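Local coordinates for E3 ubiquitin-protein ligase TRIM65 (Homo sapiens, PDB 7JL4), which attaches ubiquitin to target proteins as a RING-type E3 ligase in innate immunity, autophagy and microRNA control, its C-terminal PRY-SPRY domain being the part in this structure, at residues Arg20-Asp25 against His73-Arg78; Val62-Ser67 against Leu174-Trp179; Val84-Ser89 against Arg138-Asp143. All blocks are in the same frame, centred on the assembly; numbering follows the deposited sequence.

All three contacts belong to the PRY-SPRY beta sandwich, and each joins its parts differently. Interaction 3 lies deepest: strands 84-89 and 139-143 belong to different sheets and meet through apolar side chains and one methyl on a glycine backbone, without hydrogen bonds. Interaction 2 works within one sheet, pairing edge strand 61-63 with strand 175-180 by backbone bonds before giving way to a more exposed hydroxyl pair. Interaction 1 runs a loop alongside strand 72-79, bonded at Tyr74, polar at Arg20 and His73 and apolar at Leu22 and Trp75. Strand 72-79 neighbours strand 139-145, strand 175-180 neighbours strand 84-89, and Thr23 O probably accepts a bond from Ala65 N, linking interactions 1 and 2.

Interaction 1: Arg20-Asp25 against His73-Arg78; sequences RNLTFD and HYWEVR
The indole of Trp75 carries Leu22 CD1 on one face, while the His73 ring meets Arg20 NE at its edge. Over the indole, CD1 stands 3.4 Å from the centroid of the five-membered ring of Trp75 and only 6° off its normal, a CH-pi contact. Its nearest ring atom is Trp75 CG, but Trp75 CD1, CD2, NE1 and CE2 all lie within 3.7 Å of Leu22 CD1, which shows that the methyl sits over the pyrrole part as a whole.

The polar half is built from one nearly straight bond: Arg20 NE donates to His73 ND1 at 2.9 Å, with an N-H...N angle of 174°. NE lies close to the imidazole plane and ND1 close to the guanidinium plane, although the two planes are turned 68° against each other. Because NE supplies the proton, ND1 accepts with its lone pair, which is consistent with the ring proton being on His73 NE2, hydrogen-bonded to the carbonyl oxygen of Ala70. Both ring nitrogens are thus engaged and the rotation of the ring is fixed. A bend at chi2 of Arg20 sets CD, from which NE continues to the histidine. Next to this pair in the chain, Arg20 N bonds to Tyr74 O, 2.8 Å away.

This loop, between helix 10-15 and strand 33-36, runs alongside strand 72-79 of the seven-stranded sheet in the PRY-SPRY domain, bonded to its backbone at Tyr74. Leu188 of strand 185-188 and Pro176 of strand 175-180 also touch Leu22, placing it between elements of both sheets. On strand 72-79 itself, Trp75 packs in addition against Met142 and Leu144 of the adjoining strand 139-145.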
loop_
_atom_site.group_PDB
_atom_site.type_symbol
_atom_site.label_atom_id
_atom_site.label_comp_id
_atom_site.label_asym_id
_atom_site.label_seq_id
_atom_site.Cartn_x
_atom_site.Cartn_y
_atom_site.Cartn_z
ATOM N N ARG A 20 -13.382 -0.548 -2.048
ATOM C CA ARG A 20 -13.135 0.763 -2.657
ATOM C C ARG A 20 -12.187 0.640 -3.846
ATOM O O ARG A 20 -11.122 0.028 -3.722
ATOM C CB ARG A 20 -12.535 1.757 -1.643
ATOM C CG ARG A 20 -13.277 1.888 -0.314
ATOM C CD ARG A 20 -14.668 2.596 -0.428
ATOM N NE ARG A 20 -15.377 2.456 0.846
ATOM C CZ ARG A 20 -16.585 1.926 1.020
ATOM N NH1 ARG A 20 -17.324 1.543 -0.016
ATOM N NH2 ARG A 20 -17.077 1.829 2.246
ATOM N N ASN A 21 -12.543 1.258 -4.986
ATOM C CA ASN A 21 -11.688 1.233 -6.181
ATOM C C ASN A 21 -10.716 2.425 -6.147
ATOM O O ASN A 21 -11.122 3.579 -6.297
ATOM C CB ASN A 21 -12.536 1.229 -7.463
ATOM C CG ASN A 21 -13.348 -0.070 -7.647
ATOM O OD1 ASN A 21 -12.998 -1.120 -7.106
ATOM N ND2 ASN A 21 -14.453 0.010 -8.404
ATOM N N LEU A 22 -9.428 2.147 -5.963
ATOM C CA LEU A 22 -8.407 3.174 -5.787
ATOM C C LEU A 22 -7.705 3.495 -7.103
ATOM O O LEU A 22 -7.648 2.668 -8.021
ATOM C CB LEU A 22 -7.351 2.720 -4.765
ATOM C CG LEU A 22 -7.819 2.318 -3.365
ATOM C CD1 LEU A 22 -6.586 1.942 -2.540
ATOM C CD2 LEU A 22 -8.675 3.394 -2.702
ATOM N N THR A 23 -7.155 4.715 -7.181
ATOM C CA THR A 23 -6.296 5.120 -8.297
ATOM C C THR A 23 -5.079 5.858 -7.754
ATOM O O THR A 23 -5.153 6.512 -6.712
ATOM C CB THR A 23 -7.025 6.016 -9.310
ATOM O OG1 THR A 23 -7.584 7.148 -8.638
ATOM C CG2 THR A 23 -8.144 5.262 -10.012
ATOM N N PHE A 24 -3.954 5.749 -8.460
ATOM C CA PHE A 24 -2.752 6.469 -8.044
ATOM C C PHE A 24 -2.873 7.962 -8.351
ATOM O O PHE A 24 -3.622 8.384 -9.238
ATOM C CB PHE A 24 -1.511 5.876 -8.725
ATOM C CG PHE A 24 -1.205 4.477 -8.282
ATOM C CD1 PHE A 24 -0.798 4.224 -6.975
ATOM C CD2 PHE A 24 -1.336 3.410 -9.160
ATOM C CE1 PHE A 24 -0.503 2.911 -6.557
ATOM C CE2 PHE A 24 -1.027 2.105 -8.763
ATOM C CZ PHE A 24 -0.625 1.852 -7.452
ATOM N N ASP A 25 -2.161 8.770 -7.560
ATOM C CA ASP A 25 -2.081 10.209 -7.757
ATOM C C ASP A 25 -0.816 10.498 -8.543
ATOM O O ASP A 25 0.285 10.368 -7.987
ATOM C CB ASP A 25 -2.057 10.922 -6.398
ATOM C CG ASP A 25 -1.743 12.406 -6.493
ATOM O OD1 ASP A 25 -1.622 12.958 -7.611
ATOM O OD2 ASP A 25 -1.584 13.031 -5.412
ATOM N N HIS A 73 -13.495 0.532 5.095
ATOM C CA HIS A 73 -13.005 0.561 3.721
ATOM C C HIS A 73 -12.061 -0.616 3.499
ATOM O O HIS A 73 -11.290 -0.965 4.395
ATOM C CB HIS A 73 -12.275 1.897 3.439
ATOM C CG HIS A 73 -13.053 3.093 3.909
ATOM N ND1 HIS A 73 -14.127 3.584 3.198
ATOM C CD2 HIS A 73 -12.985 3.827 5.044
ATOM C CE1 HIS A 73 -14.659 4.604 3.852
ATOM N NE2 HIS A 73 -13.990 4.770 4.981
ATOM N N TYR A 74 -12.117 -1.219 2.306
ATOM C CA TYR A 74 -11.296 -2.391 2.003
ATOM C C TYR A 74 -10.881 -2.329 0.542
ATOM O O TYR A 74 -11.681 -1.951 -0.318
ATOM C CB TYR A 74 -12.055 -3.711 2.274
ATOM C CG TYR A 74 -11.291 -4.959 1.858
ATOM C CD1 TYR A 74 -10.285 -5.480 2.669
ATOM C CD2 TYR A 74 -11.558 -5.595 0.638
ATOM C CE1 TYR A 74 -9.580 -6.638 2.289
ATOM C CE2 TYR A 74 -10.836 -6.734 0.232
ATOM C CZ TYR A 74 -9.841 -7.242 1.079
ATOM O OH TYR A 74 -9.113 -8.377 0.744
ATOM N N TRP A 75 -9.643 -2.727 0.256
ATOM C CA TRP A 75 -9.201 -2.826 -1.129
ATOM C C TRP A 75 -8.107 -3.875 -1.228
ATOM O O TRP A 75 -7.513 -4.290 -0.222
ATOM C CB TRP A 75 -8.687 -1.488 -1.683
ATOM C CG TRP A 75 -7.605 -0.878 -0.844
ATOM C CD1 TRP A 75 -6.247 -1.133 -0.922
ATOM C CD2 TRP A 75 -7.773 0.059 0.240
ATOM N NE1 TRP A 75 -5.573 -0.395 0.034
ATOM C CE2 TRP A 75 -6.480 0.341 0.757
ATOM C CE3 TRP A 75 -8.884 0.703 0.807
ATOM C CZ2 TRP A 75 -6.271 1.232 1.820
ATOM C CZ3 TRP A 75 -8.677 1.596 1.883
ATOM C CH2 TRP A 75 -7.375 1.850 2.369
ATOM N N GLU A 76 -7.862 -4.302 -2.469
ATOM C CA GLU A 76 -6.862 -5.314 -2.773
ATOM C C GLU A 76 -5.879 -4.788 -3.808
ATOM O O GLU A 76 -6.231 -3.998 -4.686
ATOM C CB GLU A 76 -7.523 -6.613 -3.259
ATOM C CG GLU A 76 -8.264 -7.326 -2.125
ATOM C CD GLU A 76 -9.124 -8.486 -2.584
ATOM O OE1 GLU A 76 -9.171 -8.758 -3.802
ATOM O OE2 GLU A 76 -9.710 -9.174 -1.711
ATOM N N VAL A 77 -4.638 -5.240 -3.687
ATOM C CA VAL A 77 -3.519 -4.810 -4.521
ATOM C C VAL A 77 -2.758 -6.056 -4.950
ATOM O O VAL A 77 -2.559 -6.962 -4.132
ATOM C CB VAL A 77 -2.574 -3.862 -3.747
ATOM C CG1 VAL A 77 -1.359 -3.478 -4.597
ATOM C CG2 VAL A 77 -3.309 -2.631 -3.250
ATOM N N ARG A 78 -2.315 -6.108 -6.203
ATOM C CA ARG A 78 -1.442 -7.190 -6.655
ATOM C C ARG A 78 -0.021 -6.680 -6.872
ATOM O O ARG A 78 0.191 -5.715 -7.609
ATOM C CB ARG A 78 -1.950 -7.833 -7.938
ATOM C CG ARG A 78 -0.992 -8.951 -8.393
ATOM C CD ARG A 78 -1.581 -9.886 -9.400
ATOM N NE ARG A 78 -2.681 -10.699 -8.880
ATOM C CZ ARG A 78 -2.519 -11.808 -8.158
ATOM N NH1 ARG A 78 -1.303 -12.225 -7.830
ATOM N NH2 ARG A 78 -3.576 -12.491 -7.750
#

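Interaction 2: Val62-Ser67 against Leu174-Trp179; sequences VQCAQS and LTPVFW
Strand 62-63 runs antiparallel to strand 175-179, with Val62 and Phe178 a hydrogen-bonded pair, Gln63 and Val177 a non-hydrogen-bonded one, and the end-to-end directions of the touching parts 159° apart. Val62 N bonds to Phe178 O at 3.1 Å, Phe178 N returns the bond to Val62 O, and Cys64 N reaches Pro176 O at 3.0 Å.

Cys64 SG comes to the Phe178 ring at its edge: it is 3.7 Å from CE2 of Phe178, and the direction from the ring centroid to the sulfur is 82° off the ring normal. With SG anti to the carbonyl carbon (chi1 -72°), the same sulfur also lies against Pro176 CB, so one small side chain touches both apolar neighbours.

This pairing forms one edge of the six-stranded sheet of the PRY-SPRY sandwich, where 61-63 is the edge strand and 175-180 is joined on its other side to 84-89. Phe178 extends into the interior, touching Leu86 of its own sheet and Val77, Leu186 and Leu188 of the other.

Towards Ser67, side chains meet backbone oxygens. Thr175 CG2 faces two carbonyl oxygens, Cys64 O at 3.4 Å and Gln66 O slightly farther. The Gln63 side chain lies obliquely to that of Thr175, OE1 3.9 Å from CG2, and its NE2 is bonded to Asp25. Ser67 OG and Thr175 OG1 share a 2.7 Å hydrogen bond whose direction is open. Ser67 OG has a second partner in a bound glycerol, probably from the crystallisation liquor, and Ser67 CA makes a CA-H...O contact with Leu174 O at 3.2 Å.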
loop_
_atom_site.group_PDB
_atom_site.type_symbol
_atom_site.label_atom_id
_atom_site.label_comp_id
_atom_site.label_asym_id
_atom_site.label_seq_id
_atom_site.Cartn_x
_atom_site.Cartn_y
_atom_site.Cartn_z
ATOM N N VAL A 62 4.544 6.439 -4.080
ATOM C CA VAL A 62 3.422 7.073 -4.762
ATOM C C VAL A 62 2.215 6.860 -3.864
ATOM O O VAL A 62 2.115 5.829 -3.192
ATOM C CB VAL A 62 3.203 6.462 -6.165
ATOM C CG1 VAL A 62 3.001 4.957 -6.042
ATOM C CG2 VAL A 62 1.992 7.135 -6.877
ATOM N N GLN A 63 1.301 7.837 -3.837
ATOM C CA GLN A 63 0.085 7.720 -3.039
ATOM C C GLN A 63 -1.141 7.671 -3.954
ATOM O O GLN A 63 -1.050 7.858 -5.172
ATOM C CB GLN A 63 -0.050 8.881 -2.044
ATOM C CG GLN A 63 -0.329 10.228 -2.719
ATOM C CD GLN A 63 -0.402 11.404 -1.744
ATOM O OE1 GLN A 63 -0.122 11.263 -0.556
ATOM N NE2 GLN A 63 -0.806 12.569 -2.253
ATOM N N CYS A 64 -2.296 7.387 -3.362
ATOM C CA CYS A 64 -3.527 7.297 -4.137
ATOM C C CYS A 64 -4.273 8.617 -4.084
ATOM O O CYS A 64 -4.005 9.491 -3.258
ATOM C CB CYS A 64 -4.420 6.169 -3.619
ATOM S SG CYS A 64 -3.807 4.516 -4.011
ATOM N N ALA A 65 -5.248 8.746 -4.975
ATOM C CA ALA A 65 -6.079 9.933 -5.031
ATOM C C ALA A 65 -7.241 9.886 -4.057
ATOM O O ALA A 65 -8.055 10.815 -4.056
ATOM C CB ALA A 65 -6.626 10.121 -6.449
ATOM N N GLN A 66 -7.364 8.838 -3.257
ATOM C CA GLN A 66 -8.469 8.704 -2.311
ATOM C C GLN A 66 -7.950 8.820 -0.883
ATOM O O GLN A 66 -6.831 8.385 -0.590
ATOM C CB GLN A 66 -9.176 7.350 -2.475
ATOM C CG GLN A 66 -9.893 7.206 -3.830
ATOM C CD GLN A 66 -8.941 6.884 -4.982
ATOM O OE1 GLN A 66 -7.885 6.251 -4.795
ATOM N NE2 GLN A 66 -9.300 7.320 -6.167
ATOM N N SER A 67 -8.776 9.376 0.012
ATOM C CA SER A 67 -8.474 9.431 1.447
ATOM C C SER A 67 -9.683 8.955 2.251
ATOM O O SER A 67 -10.831 9.034 1.781
ATOM C CB SER A 67 -8.128 10.858 1.871
ATOM O OG SER A 67 -6.941 11.276 1.226
ATOM N N LEU A 174 -6.708 9.369 6.125
ATOM C CA LEU A 174 -5.621 8.465 5.743
ATOM C C LEU A 174 -5.615 8.273 4.234
ATOM O O LEU A 174 -6.665 7.983 3.630
ATOM C CB LEU A 174 -5.766 7.097 6.405
ATOM C CG LEU A 174 -5.607 7.095 7.905
ATOM C CD1 LEU A 174 -6.229 5.836 8.433
ATOM C CD2 LEU A 174 -4.103 7.124 8.245
ATOM N N THR A 175 -4.443 8.426 3.633
ATOM C CA THR A 175 -4.268 8.218 2.196
ATOM C C THR A 175 -3.413 6.983 1.961
ATOM O O THR A 175 -2.329 6.888 2.552
ATOM C CB THR A 175 -3.585 9.451 1.569
ATOM O OG1 THR A 175 -4.385 10.623 1.810
ATOM C CG2 THR A 175 -3.461 9.272 0.070
ATOM N N PRO A 176 -3.846 6.015 1.144
ATOM C CA PRO A 176 -2.973 4.884 0.816
ATOM C C PRO A 176 -1.673 5.364 0.178
ATOM O O PRO A 176 -1.670 6.290 -0.645
ATOM C CB PRO A 176 -3.800 4.071 -0.190
ATOM C CG PRO A 176 -5.252 4.470 0.068
ATOM C CD PRO A 176 -5.169 5.928 0.477
ATOM N N VAL A 177 -0.565 4.698 0.533
ATOM C CA VAL A 177 0.749 5.092 0.043
ATOM C C VAL A 177 1.604 3.829 -0.070
ATOM O O VAL A 177 1.431 2.879 0.695
ATOM C CB VAL A 177 1.378 6.166 0.963
ATOM C CG1 VAL A 177 1.536 5.637 2.400
ATOM C CG2 VAL A 177 2.711 6.660 0.388
ATOM N N PHE A 178 2.480 3.803 -1.071
ATOM C CA PHE A 178 3.191 2.589 -1.472
ATOM C C PHE A 178 4.657 2.888 -1.772
ATOM O O PHE A 178 4.987 3.961 -2.277
ATOM C CB PHE A 178 2.523 1.989 -2.715
ATOM C CG PHE A 178 1.070 1.670 -2.505
ATOM C CD1 PHE A 178 0.697 0.450 -1.963
ATOM C CD2 PHE A 178 0.091 2.601 -2.812
ATOM C CE1 PHE A 178 -0.628 0.142 -1.737
ATOM C CE2 PHE A 178 -1.254 2.319 -2.585
ATOM C CZ PHE A 178 -1.613 1.075 -2.035
ATOM N N TRP A 179 5.527 1.903 -1.505
ATOM C CA TRP A 179 6.941 1.948 -1.851
ATOM C C TRP A 179 7.250 0.775 -2.773
ATOM O O TRP A 179 6.717 -0.328 -2.583
ATOM C CB TRP A 179 7.809 1.847 -0.603
ATOM C CG TRP A 179 9.287 1.684 -0.863
ATOM C CD1 TRP A 179 10.189 2.673 -1.062
ATOM C CD2 TRP A 179 10.027 0.444 -0.887
ATOM N NE1 TRP A 179 11.475 2.126 -1.212
ATOM C CE2 TRP A 179 11.383 0.760 -1.116
ATOM C CE3 TRP A 179 9.664 -0.901 -0.742
ATOM C CZ2 TRP A 179 12.377 -0.224 -1.205
ATOM C CZ3 TRP A 179 10.647 -1.879 -0.832
ATOM C CH2 TRP A 179 11.988 -1.529 -1.063
#

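Interaction 3: Val84-Ser89 against Arg138-Asp143; sequences VTLGVS and RLLGMD
Met142 places CG anti to the carbonyl carbon (chi1 -64°), and a bend at chi3 (66°) then sets its methyl CE beside Gly87 and Val88 of strand 84-89. The thioether consequently meets that strand with two successive atoms. Met142 SD lies 3.9 Å from Leu86 CB, whereas Met142 CE goes on to Gly87 O at 3.7 Å and to Val88 CG1 at 3.8 Å. The methyl rests on the backbone of Gly87 at both atoms of the carbonyl, since Met142 CE is also 3.8 Å from Gly87 C. Val88 and Met142 run past one another in opposing senses, CG1 of the valine touching the terminal methyl of the methionine.

No hydrogen bond joins these two strands, and the reason is geometric. Their axes approach no closer than 8.9 Å, too far for backbone pairing, and their N-to-C directions differ by only 13°. They are strands of opposing sheets in a beta sandwich, the concanavalin-like PRY-SPRY fold: 84-89 sits in the six-stranded sheet and 139-145 in the seven-stranded one, and the side chains between them form part of the hydrophobic core.

Leu86 also meets Leu140, and these two cross at about a right angle. The branch that does most of the touching is CD2 of Leu86, which lies 3.7 Å from Leu140 CB and 3.9 Å from Leu140 CD1; Leu86 CD1 makes a looser contact with the same Leu140 methyl. Around this interior patch, Phe178 of the neighbouring strand 175-180 packs on Leu86, Val116 of strand 111-116 touches Leu140, and Trp75 of strand 72-79 touches Met142.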
loop_
_atom_site.group_PDB
_atom_site.type_symbol
_atom_site.label_atom_id
_atom_site.label_comp_id
_atom_site.label_asym_id
_atom_site.label_seq_id
_atom_site.Cartn_x
_atom_site.Cartn_y
_atom_site.Cartn_z
ATOM N N VAL A 84 8.012 -4.527 -1.956
ATOM C CA VAL A 84 7.057 -3.433 -2.019
ATOM C C VAL A 84 6.553 -3.178 -0.607
ATOM O O VAL A 84 6.604 -4.059 0.260
ATOM C CB VAL A 84 5.881 -3.746 -2.984
ATOM C CG1 VAL A 84 6.415 -4.027 -4.394
ATOM C CG2 VAL A 84 5.083 -4.937 -2.492
ATOM N N THR A 85 6.044 -1.959 -0.374
ATOM C CA THR A 85 5.438 -1.610 0.907
ATOM C C THR A 85 4.056 -1.039 0.639
ATOM O O THR A 85 3.896 -0.206 -0.258
ATOM C CB THR A 85 6.251 -0.578 1.702
ATOM O OG1 THR A 85 7.568 -1.071 1.942
ATOM C CG2 THR A 85 5.572 -0.267 3.074
ATOM N N LEU A 86 3.072 -1.496 1.405
ATOM C CA LEU A 86 1.686 -1.044 1.299
ATOM C C LEU A 86 1.306 -0.388 2.614
ATOM O O LEU A 86 1.477 -0.994 3.676
ATOM C CB LEU A 86 0.739 -2.230 1.048
ATOM C CG LEU A 86 0.719 -3.067 -0.238
ATOM C CD1 LEU A 86 2.024 -3.793 -0.470
ATOM C CD2 LEU A 86 -0.359 -4.107 -0.025
ATOM N N GLY A 87 0.743 0.819 2.553
ATOM C CA GLY A 87 0.478 1.519 3.795
ATOM C C GLY A 87 -0.560 2.612 3.650
ATOM O O GLY A 87 -1.163 2.797 2.590
ATOM N N VAL A 88 -0.766 3.330 4.752
ATOM C CA VAL A 88 -1.584 4.540 4.777
ATOM C C VAL A 88 -0.847 5.596 5.589
ATOM O O VAL A 88 -0.037 5.271 6.467
ATOM C CB VAL A 88 -2.976 4.272 5.376
ATOM C CG1 VAL A 88 -3.775 3.355 4.442
ATOM C CG2 VAL A 88 -2.851 3.673 6.755
ATOM N N SER A 89 -1.125 6.871 5.299
ATOM C CA SER A 89 -0.468 7.968 6.003
ATOM C C SER A 89 -1.420 9.133 6.204
ATOM O O SER A 89 -2.357 9.335 5.429
ATOM C CB SER A 89 0.745 8.513 5.236
ATOM O OG SER A 89 0.318 9.139 4.024
ATOM N N ARG A 138 0.925 -12.995 -3.609
ATOM C CA ARG A 138 1.168 -11.616 -4.019
ATOM C C ARG A 138 -0.116 -10.803 -4.164
ATOM O O ARG A 138 -0.075 -9.687 -4.695
ATOM C CB ARG A 138 1.958 -11.597 -5.331
ATOM C CG ARG A 138 3.360 -12.207 -5.195
ATOM C CD ARG A 138 4.279 -11.318 -4.383
ATOM N NE ARG A 138 5.558 -12.012 -4.104
ATOM C CZ ARG A 138 5.899 -12.521 -2.923
ATOM N NH1 ARG A 138 5.067 -12.436 -1.902
ATOM N NH2 ARG A 138 7.077 -13.139 -2.767
ATOM N N LEU A 139 -1.252 -11.328 -3.718
ATOM C CA LEU A 139 -2.516 -10.593 -3.738
ATOM C C LEU A 139 -2.819 -10.201 -2.299
ATOM O O LEU A 139 -3.058 -11.067 -1.449
ATOM C CB LEU A 139 -3.629 -11.439 -4.351
ATOM C CG LEU A 139 -4.985 -10.748 -4.401
ATOM C CD1 LEU A 139 -4.906 -9.472 -5.223
ATOM C CD2 LEU A 139 -6.040 -11.683 -4.967
ATOM N N LEU A 140 -2.791 -8.900 -2.017
ATOM C CA LEU A 140 -2.796 -8.415 -0.652
ATOM C C LEU A 140 -4.005 -7.524 -0.435
ATOM O O LEU A 140 -4.398 -6.771 -1.332
ATOM C CB LEU A 140 -1.507 -7.649 -0.353
ATOM C CG LEU A 140 -0.300 -8.554 -0.630
ATOM C CD1 LEU A 140 0.967 -7.737 -0.760
ATOM C CD2 LEU A 140 -0.201 -9.590 0.482
ATOM N N GLY A 141 -4.601 -7.615 0.750
ATOM C CA GLY A 141 -5.753 -6.797 1.094
ATOM C C GLY A 141 -5.452 -5.888 2.270
ATOM O O GLY A 141 -4.653 -6.224 3.146
ATOM N N MET A 142 -6.117 -4.727 2.290
ATOM C CA MET A 142 -6.063 -3.791 3.409
ATOM C C MET A 142 -7.482 -3.459 3.838
ATOM O O MET A 142 -8.259 -2.918 3.040
ATOM C CB MET A 142 -5.289 -2.527 3.034
ATOM C CG MET A 142 -3.793 -2.826 2.723
ATOM S SD MET A 142 -2.947 -1.389 2.043
ATOM C CE MET A 142 -2.990 -0.266 3.423
ATOM N N ASP A 143 -7.799 -3.776 5.095
ATOM C CA ASP A 143 -9.116 -3.553 5.705
ATOM C C ASP A 143 -8.975 -2.462 6.757
ATOM O O ASP A 143 -8.330 -2.675 7.789
ATOM C CB ASP A 143 -9.637 -4.841 6.339
ATOM C CG ASP A 143 -11.077 -4.716 6.792
ATOM O OD1 ASP A 143 -11.904 -4.194 6.013
ATOM O OD2 ASP A 143 -11.371 -5.159 7.913
#